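3-oxoacyl-[acyl-carrier-protein] synthase 3 (Pseudomonas aeruginosa, PDB 2X3E) probably catalyses the first condensation of bacterial fatty acid synthesis, joining an acetyl group from acetyl-CoA to malonyl-ACP. Local coordinates at residues 37-49 against 271-283. The protein carries 1 engineered substitution. Residues are numbered along the deposited sequence; the frame is centred on the assembly and turned at random. Where two conformers were deposited one is given.
Sequences SSRTGVRQRHIAG and VVSNIAEVGNTVA
Gln-44 reaches Glu-277 because chi1 (55°) sets CG between the backbone N and the carbonyl carbon, and the chain then runs out extended (chi2 161°). Val-42 has CG1 anti to its backbone N (chi1 176°), which turns CG1 to Gly-279 CA and CG2 to Ile-275. In this thiolase-fold enzyme the contact joins the link from helix 33-40 to strand 44-46 with the short helix 275-278, whose following loop carries Asn-280, a predicted active-site residue. Two carbonyls of that helix, of Ala-276 and Glu-277, take all three direct hydrogen bonds between the segments. Ala-276 O accepts from two successive amides. Arg-43 N lies 3.0 Å from Ala-276 O, in the carbonyl plane on a lone pair, while Gln-44 N comes in tilted from that plane. Glu-277 O takes the side-chain amide of Gln-44. Gln-44 NE2 stands 3.0 Å from Glu-277 O on a lone pair, with the oxygen almost in the amide plane. Val-42 CG2 meets Ile-275 CG1 at 3.9 Å, and Val-42 CG1 packs 3.7 Å from Gly-279 CA. Ile-275 also touches Thr-254 and Leu-257 of helix 254-264. Gly-279 has positive phi and turns the chain out of the helix. The guanidinium of Arg-45 leads away to Ala-155 O, Leu-20 O and Asn-22. His-46 ND1 bonds to Pro-16 O. Glu-277 O lies at the edge of the His-46 ring, near its plane, 3.8 Å from His-46 CD2. Two waters close this end. One bridges His-46 NE2 and Glu-277 O; the other accepts from His-46 N and donates to Val-278 O, the water oxygen 2.6 Å from that carbonyl oxygen.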
ATOM      1  N   SER A  37       3.229 -17.960 -28.700  1.00 55.19           N
ATOM      2  CA  SER A  37       3.046 -19.184 -27.913  1.00 54.68           C
ATOM      3  C   SER A  37       4.391 -19.704 -27.414  1.00 55.04           C
ATOM      4  O   SER A  37       4.559 -19.940 -26.216  1.00 54.16           O
ATOM      5  CB  SER A  37       2.338 -20.274 -28.731  1.00 55.80           C
ATOM      6  OG  SER A  37       0.945 -20.024 -28.832  1.00 55.37           O
ATOM      7  N   SER A  38       5.341 -19.863 -28.335  1.00 56.29           N
ATOM      8  CA  SER A  38       6.692 -20.329 -28.014  1.00 56.92           C
ATOM      9  C   SER A  38       7.269 -19.645 -26.780  1.00 55.29           C
ATOM     10  O   SER A  38       7.613 -20.304 -25.796  1.00 55.01           O
ATOM     11  CB  SER A  38       7.636 -20.089 -29.198  1.00 58.96           C
ATOM     12  OG  SER A  38       8.989 -20.038 -28.775  1.00 59.53           O
ATOM     13  N   ARG A  39       7.363 -18.320 -26.846  1.00 54.15           N
ATOM     14  CA  ARG A  39       8.008 -17.538 -25.800  1.00 52.56           C
ATOM     15  C   ARG A  39       7.238 -17.573 -24.485  1.00 49.66           C
ATOM     16  O   ARG A  39       7.842 -17.743 -23.423  1.00 49.19           O
ATOM     17  CB  ARG A  39       8.198 -16.087 -26.259  1.00 52.71           C
ATOM     18  CG  ARG A  39       8.886 -15.174 -25.238  1.00 52.88           C
ATOM     19  CD  ARG A  39      10.364 -15.512 -25.051  1.00 55.45           C
ATOM     20  NE  ARG A  39      10.872 -15.016 -23.769  1.00 55.46           N
ATOM     21  CZ  ARG A  39      10.768 -15.656 -22.601  1.00 55.26           C
ATOM     22  NH1 ARG A  39      10.175 -16.843 -22.518  1.00 55.21           N
ATOM     23  NH2 ARG A  39      11.268 -15.098 -21.500  1.00 54.75           N
ATOM     24  N   THR A  40       5.915 -17.415 -24.552  1.00 47.36           N
ATOM     25  CA  THR A  40       5.101 -17.241 -23.345  1.00 44.50           C
ATOM     26  C   THR A  40       4.134 -18.383 -23.025  1.00 43.03           C
ATOM     27  O   THR A  40       3.735 -18.541 -21.867  1.00 41.72           O
ATOM     28  CB  THR A  40       4.268 -15.951 -23.418  1.00 43.36           C
ATOM     29  OG1 THR A  40       3.323 -16.049 -24.491  1.00 44.08           O
ATOM     30  CG2 THR A  40       5.170 -14.742 -23.633  1.00 43.88           C
ATOM     31  N   GLY A  41       3.733 -19.148 -24.040  1.00 42.51           N
ATOM     32  CA  GLY A  41       2.665 -20.141 -23.896  1.00 41.06           C
ATOM     33  C   GLY A  41       1.283 -19.527 -23.697  1.00 38.57           C
ATOM     34  O   GLY A  41       0.282 -20.246 -23.635  1.00 38.12           O
ATOM     35  N   VAL A  42       1.222 -18.199 -23.607  1.00 36.11           N
ATOM     36  CA  VAL A  42      -0.033 -17.487 -23.435  1.00 33.97           C
ATOM     37  C   VAL A  42      -0.745 -17.417 -24.785  1.00 34.43           C
ATOM     38  O   VAL A  42      -0.165 -16.965 -25.772  1.00 34.65           O
ATOM     39  CB  VAL A  42       0.203 -16.056 -22.918  1.00 32.76           C
ATOM     40  CG1 VAL A  42      -1.109 -15.286 -22.843  1.00 31.49           C
ATOM     41  CG2 VAL A  42       0.885 -16.092 -21.560  1.00 31.60           C
ATOM     42  N   ARG A  43      -1.994 -17.874 -24.816  1.00 33.76           N
ATOM     43  CA  ARG A  43      -2.790 -17.863 -26.041  1.00 34.84           C
ATOM     44  C   ARG A  43      -3.823 -16.739 -26.059  1.00 33.64           C
ATOM     45  O   ARG A  43      -4.209 -16.273 -27.127  1.00 34.31           O
ATOM     46  CB  ARG A  43      -3.456 -19.222 -26.259  1.00 35.72           C
ATOM     47  CG  ARG A  43      -2.445 -20.357 -26.425  1.00 38.31           C
ATOM     48  CD  ARG A  43      -2.870 -21.387 -27.471  1.00 41.74           C
ATOM     49  NE  ARG A  43      -1.792 -22.334 -27.760  1.00 44.94           N
ATOM     50  CZ  ARG A  43      -1.828 -23.277 -28.704  1.00 48.10           C
ATOM     51  NH1 ARG A  43      -2.898 -23.428 -29.484  1.00 49.14           N
ATOM     52  NH2 ARG A  43      -0.781 -24.083 -28.874  1.00 49.72           N
ATOM     53  N   GLN A  44      -4.278 -16.299 -24.888  1.00 31.93           N
ATOM     54  CA  GLN A  44      -5.105 -15.100 -24.830  1.00 31.04           C
ATOM     55  C   GLN A  44      -4.949 -14.316 -23.537  1.00 29.13           C
ATOM     56  O   GLN A  44      -4.473 -14.828 -22.517  1.00 28.12           O
ATOM     57  CB  GLN A  44      -6.583 -15.419 -25.109  1.00 31.64           C
ATOM     58  CG  GLN A  44      -7.209 -16.490 -24.236  1.00 31.80           C
ATOM     59  CD  GLN A  44      -8.737 -16.426 -24.228  1.00 32.50           C
ATOM     60  OE1 GLN A  44      -9.383 -16.453 -25.279  1.00 33.81           O
ATOM     61  NE2 GLN A  44      -9.317 -16.351 -23.037  1.00 31.61           N
ATOM     62  N   ARG A  45      -5.346 -13.053 -23.603  1.00 28.00           N
ATOM     63  CA  ARG A  45      -5.268 -12.167 -22.462  1.00 26.48           C
ATOM     64  C   ARG A  45      -6.437 -11.179 -22.509  1.00 25.41           C
ATOM     65  O   ARG A  45      -6.835 -10.718 -23.585  1.00 26.08           O
ATOM     66  CB  ARG A  45      -3.882 -11.489 -22.351  1.00 26.83           C
ATOM     67  CG  ARG A  45      -3.358 -10.656 -23.538  1.00 29.10           C
ATOM     68  CD  ARG A  45      -3.113 -11.422 -24.840  1.00 31.39           C
ATOM     69  NE  ARG A  45      -1.863 -12.175 -24.944  1.00 32.97           N
ATOM     70  CZ  ARG A  45      -1.580 -13.008 -25.946  1.00 34.55           C
ATOM     71  NH1 ARG A  45      -0.425 -13.655 -25.974  1.00 36.00           N
ATOM     72  NH2 ARG A  45      -2.449 -13.211 -26.934  1.00 36.33           N
ATOM     73  N   HIS A  46      -7.017 -10.919 -21.341  1.00 23.34           N
ATOM     74  CA  HIS A  46      -8.181 -10.053 -21.236  1.00 22.38           C
ATOM     75  C   HIS A  46      -7.718  -8.610 -21.067  1.00 21.93           C
ATOM     76  O   HIS A  46      -6.754  -8.337 -20.341  1.00 20.92           O
ATOM     77  CB  HIS A  46      -9.083 -10.501 -20.084  1.00 21.37           C
ATOM     78  CG  HIS A  46      -9.731 -11.831 -20.322  1.00 21.00           C
ATOM     79  ND1 HIS A  46     -11.059 -11.959 -20.665  1.00 20.46           N
ATOM     80  CD2 HIS A  46      -9.230 -13.089 -20.282  1.00 20.99           C
ATOM     81  CE1 HIS A  46     -11.349 -13.239 -20.828  1.00 20.99           C
ATOM     82  NE2 HIS A  46     -10.256 -13.945 -20.604  1.00 22.17           N
ATOM     83  N   ILE A  47      -8.401  -7.697 -21.760  1.00 22.10           N
ATOM     84  CA  ILE A  47      -7.954  -6.312 -21.887  1.00 22.19           C
ATOM     85  C   ILE A  47      -9.012  -5.371 -21.306  1.00 21.75           C
ATOM     86  O   ILE A  47     -10.155  -5.350 -21.762  1.00 21.79           O
ATOM     87  CB  ILE A  47      -7.664  -5.962 -23.374  1.00 23.51           C
ATOM     88  CG1 ILE A  47      -6.591  -6.899 -23.954  1.00 24.32           C
ATOM     89  CG2 ILE A  47      -7.221  -4.515 -23.522  1.00 23.76           C
ATOM     90  CD1 ILE A  47      -5.222  -6.776 -23.291  1.00 23.36           C
ATOM     91  N   ALA A  48      -8.616  -4.593 -20.303  1.00 21.06           N
ATOM     92  CA  ALA A  48      -9.555  -3.758 -19.549  1.00 21.25           C
ATOM     93  C   ALA A  48     -10.203  -2.661 -20.393  1.00 22.74           C
ATOM     94  O   ALA A  48     -11.368  -2.328 -20.184  1.00 22.92           O
ATOM     95  CB  ALA A  48      -8.865  -3.154 -18.335  1.00 19.92           C
ATOM     96  N   GLY A  49      -9.451  -2.099 -21.336  1.00 24.57           N
ATOM     97  CA  GLY A  49      -9.990  -1.075 -22.239  1.00 26.20           C
ATOM     98  C   GLY A  49     -10.345   0.192 -21.483  1.00 26.55           C
ATOM     99  O   GLY A  49      -9.466   0.833 -20.909  1.00 27.04           O
ATOM    100  N   VAL A 271       0.610 -28.006  -9.848  1.00 19.07           N
ATOM    101  CA  VAL A 271       0.674 -26.557 -10.015  1.00 18.64           C
ATOM    102  C   VAL A 271      -0.622 -26.083 -10.671  1.00 19.02           C
ATOM    103  O   VAL A 271      -0.982 -26.549 -11.758  1.00 19.65           O
ATOM    104  CB  VAL A 271       1.888 -26.127 -10.865  1.00 18.61           C
ATOM    105  CG1 VAL A 271       1.920 -24.608 -11.023  1.00 18.28           C
ATOM    106  CG2 VAL A 271       3.179 -26.634 -10.222  1.00 18.65           C
ATOM    107  N   VAL A 272      -1.325 -25.176 -10.001  1.00 18.87           N
ATOM    108  CA  VAL A 272      -2.571 -24.610 -10.520  1.00 19.42           C
ATOM    109  C   VAL A 272      -2.211 -23.494 -11.494  1.00 19.89           C
ATOM    110  O   VAL A 272      -1.527 -22.540 -11.115  1.00 19.74           O
ATOM    111  CB  VAL A 272      -3.462 -24.041  -9.393  1.00 19.12           C
ATOM    112  CG1 VAL A 272      -4.780 -23.490  -9.962  1.00 19.34           C
ATOM    113  CG2 VAL A 272      -3.734 -25.102  -8.341  1.00 19.72           C
ATOM    114  N   SER A 273      -2.662 -23.617 -12.741  1.00 20.78           N
ATOM    115  CA  SER A 273      -2.273 -22.679 -13.793  1.00 21.48           C
ATOM    116  C   SER A 273      -3.371 -22.423 -14.827  1.00 21.65           C
ATOM    117  O   SER A 273      -3.957 -23.361 -15.375  1.00 22.04           O
ATOM    118  CB  SER A 273      -1.028 -23.195 -14.509  1.00 21.97           C
ATOM    119  OG  SER A 273      -0.685 -22.351 -15.599  1.00 25.44           O
ATOM    120  N   ASN A 274      -3.626 -21.143 -15.090  1.00 21.43           N
ATOM    121  CA  ASN A 274      -4.495 -20.716 -16.186  1.00 21.95           C
ATOM    122  C   ASN A 274      -3.838 -19.650 -17.061  1.00 21.95           C
ATOM    123  O   ASN A 274      -4.521 -18.922 -17.777  1.00 22.40           O
ATOM    124  CB  ASN A 274      -5.832 -20.199 -15.639  1.00 21.98           C
ATOM    125  CG  ASN A 274      -5.673 -18.975 -14.751  1.00 22.29           C
ATOM    126  OD1 ASN A 274      -4.618 -18.747 -14.168  1.00 21.72           O
ATOM    127  ND2 ASN A 274      -6.734 -18.186 -14.642  1.00 24.18           N
ATOM    128  N   ILE A 275      -2.509 -19.580 -17.029  1.00 21.71           N
ATOM    129  CA  ILE A 275      -1.774 -18.531 -17.747  1.00 21.59           C
ATOM    130  C   ILE A 275      -2.036 -18.551 -19.259  1.00 22.35           C
ATOM    131  O   ILE A 275      -1.969 -17.515 -19.919  1.00 22.70           O
ATOM    132  CB  ILE A 275      -0.248 -18.605 -17.448  1.00 21.58           C
ATOM    133  CG1 ILE A 275       0.436 -17.288 -17.835  1.00 21.81           C
ATOM    134  CG2 ILE A 275       0.397 -19.813 -18.138  1.00 21.61           C
ATOM    135  CD1 ILE A 275       1.867 -17.213 -17.399  1.00 22.75           C
ATOM    136  N   ALA A 276      -2.353 -19.721 -19.802  1.00 22.50           N
ATOM    137  CA  ALA A 276      -2.709 -19.830 -21.221  1.00 23.39           C
ATOM    138  C   ALA A 276      -3.973 -19.044 -21.593  1.00 23.61           C
ATOM    139  O   ALA A 276      -4.067 -18.521 -22.708  1.00 24.32           O
ATOM    140  CB  ALA A 276      -2.869 -21.300 -21.614  1.00 23.90           C
ATOM    141  N   GLU A 277      -4.923 -18.950 -20.655  1.00 23.34           N
ATOM    142  CA  GLU A 277      -6.229 -18.337 -20.925  0.50 23.75           C
ATOM    143  C   GLU A 277      -6.312 -16.871 -20.509  1.00 23.02           C
ATOM    144  O   GLU A 277      -7.108 -16.121 -21.061  1.00 23.54           O
ATOM    145  CB  GLU A 277      -7.349 -19.116 -20.229  0.50 24.04           C
ATOM    146  CG  GLU A 277      -7.500 -20.553 -20.704  0.50 25.72           C
ATOM    147  CD  GLU A 277      -6.646 -21.514 -19.906  0.50 26.55           C
ATOM    148  OE1 GLU A 277      -5.821 -21.039 -19.104  0.50 27.07           O
ATOM    149  OE2 GLU A 277      -6.792 -22.742 -20.080  0.50 28.22           O
ATOM    150  N   VAL A 278      -5.505 -16.469 -19.530  1.00 21.59           N
ATOM    151  CA  VAL A 278      -5.581 -15.106 -18.995  1.00 20.66           C
ATOM    152  C   VAL A 278      -4.270 -14.323 -19.050  1.00 20.26           C
ATOM    153  O   VAL A 278      -4.270 -13.123 -18.802  1.00 20.39           O
ATOM    154  CB  VAL A 278      -6.116 -15.101 -17.533  1.00 20.07           C
ATOM    155  CG1 VAL A 278      -7.471 -15.791 -17.464  1.00 19.53           C
ATOM    156  CG2 VAL A 278      -5.131 -15.761 -16.565  1.00 18.60           C
ATOM    157  N   GLY A 279      -3.166 -14.986 -19.378  1.00 19.85           N
ATOM    158  CA  GLY A 279      -1.860 -14.341 -19.357  1.00 19.44           C
ATOM    159  C   GLY A 279      -1.404 -14.021 -17.945  1.00 18.23           C
ATOM    160  O   GLY A 279      -1.919 -14.575 -16.973  1.00 17.92           O
ATOM    161  N   ASN A 280      -0.427 -13.126 -17.850  1.00 17.69           N
ATOM    162  CA  ASN A 280       0.166 -12.709 -16.585  1.00 16.66           C
ATOM    163  C   ASN A 280      -0.566 -11.461 -16.117  1.00 15.88           C
ATOM    164  O   ASN A 280      -0.436 -10.403 -16.728  1.00 16.04           O
ATOM    165  CB  ASN A 280       1.662 -12.430 -16.793  1.00 16.91           C
ATOM    166  CG  ASN A 280       2.365 -11.935 -15.537  1.00 16.64           C
ATOM    167  OD1 ASN A 280       1.744 -11.384 -14.635  1.00 14.66           O
ATOM    168  ND2 ASN A 280       3.684 -12.109 -15.495  1.00 17.50           N
ATOM    169  N   THR A 281      -1.352 -11.599 -15.051  1.00 14.98           N
ATOM    170  CA  THR A 281      -2.184 -10.510 -14.539  1.00 14.68           C
ATOM    171  C   THR A 281      -1.626  -9.894 -13.244  1.00 14.35           C
ATOM    172  O   THR A 281      -2.349  -9.197 -12.520  1.00 14.58           O
ATOM    173  CB  THR A 281      -3.629 -10.995 -14.308  1.00 14.73           C
ATOM    174  OG1 THR A 281      -3.634 -12.075 -13.367  1.00 14.15           O
ATOM    175  CG2 THR A 281      -4.259 -11.467 -15.617  1.00 13.87           C
ATOM    176  N   VAL A 282      -0.341 -10.135 -12.968  1.00 14.18           N
ATOM    177  CA  VAL A 282       0.372  -9.489 -11.846  1.00 13.90           C
ATOM    178  C   VAL A 282      -0.331  -9.767 -10.507  1.00 13.45           C
ATOM    179  O   VAL A 282      -0.491 -10.934 -10.157  1.00 13.94           O
ATOM    180  CB  VAL A 282       0.626  -7.978 -12.129  1.00 14.08           C
ATOM    181  CG1 VAL A 282       1.613  -7.390 -11.125  1.00 13.42           C
ATOM    182  CG2 VAL A 282       1.169  -7.788 -13.529  1.00 14.26           C
ATOM    183  N   ALA A 283      -0.787  -8.756  -9.767  1.00 13.74           N
ATOM    184  CA  ALA A 283      -1.348  -9.010  -8.430  1.00 13.45           C
ATOM    185  C   ALA A 283      -2.593  -9.918  -8.462  1.00 13.38           C
ATOM    186  O   ALA A 283      -2.872 -10.620  -7.493  1.00 13.49           O
ATOM    187  CB  ALA A 283      -1.641  -7.681  -7.683  1.00 13.78           C
TER
HETATM  188  O   HOH W   1      -6.369 -11.606 -18.683  1.00  4.90           O
HETATM  189  O   HOH W   2     -10.142 -16.594 -20.268  1.00 17.05           O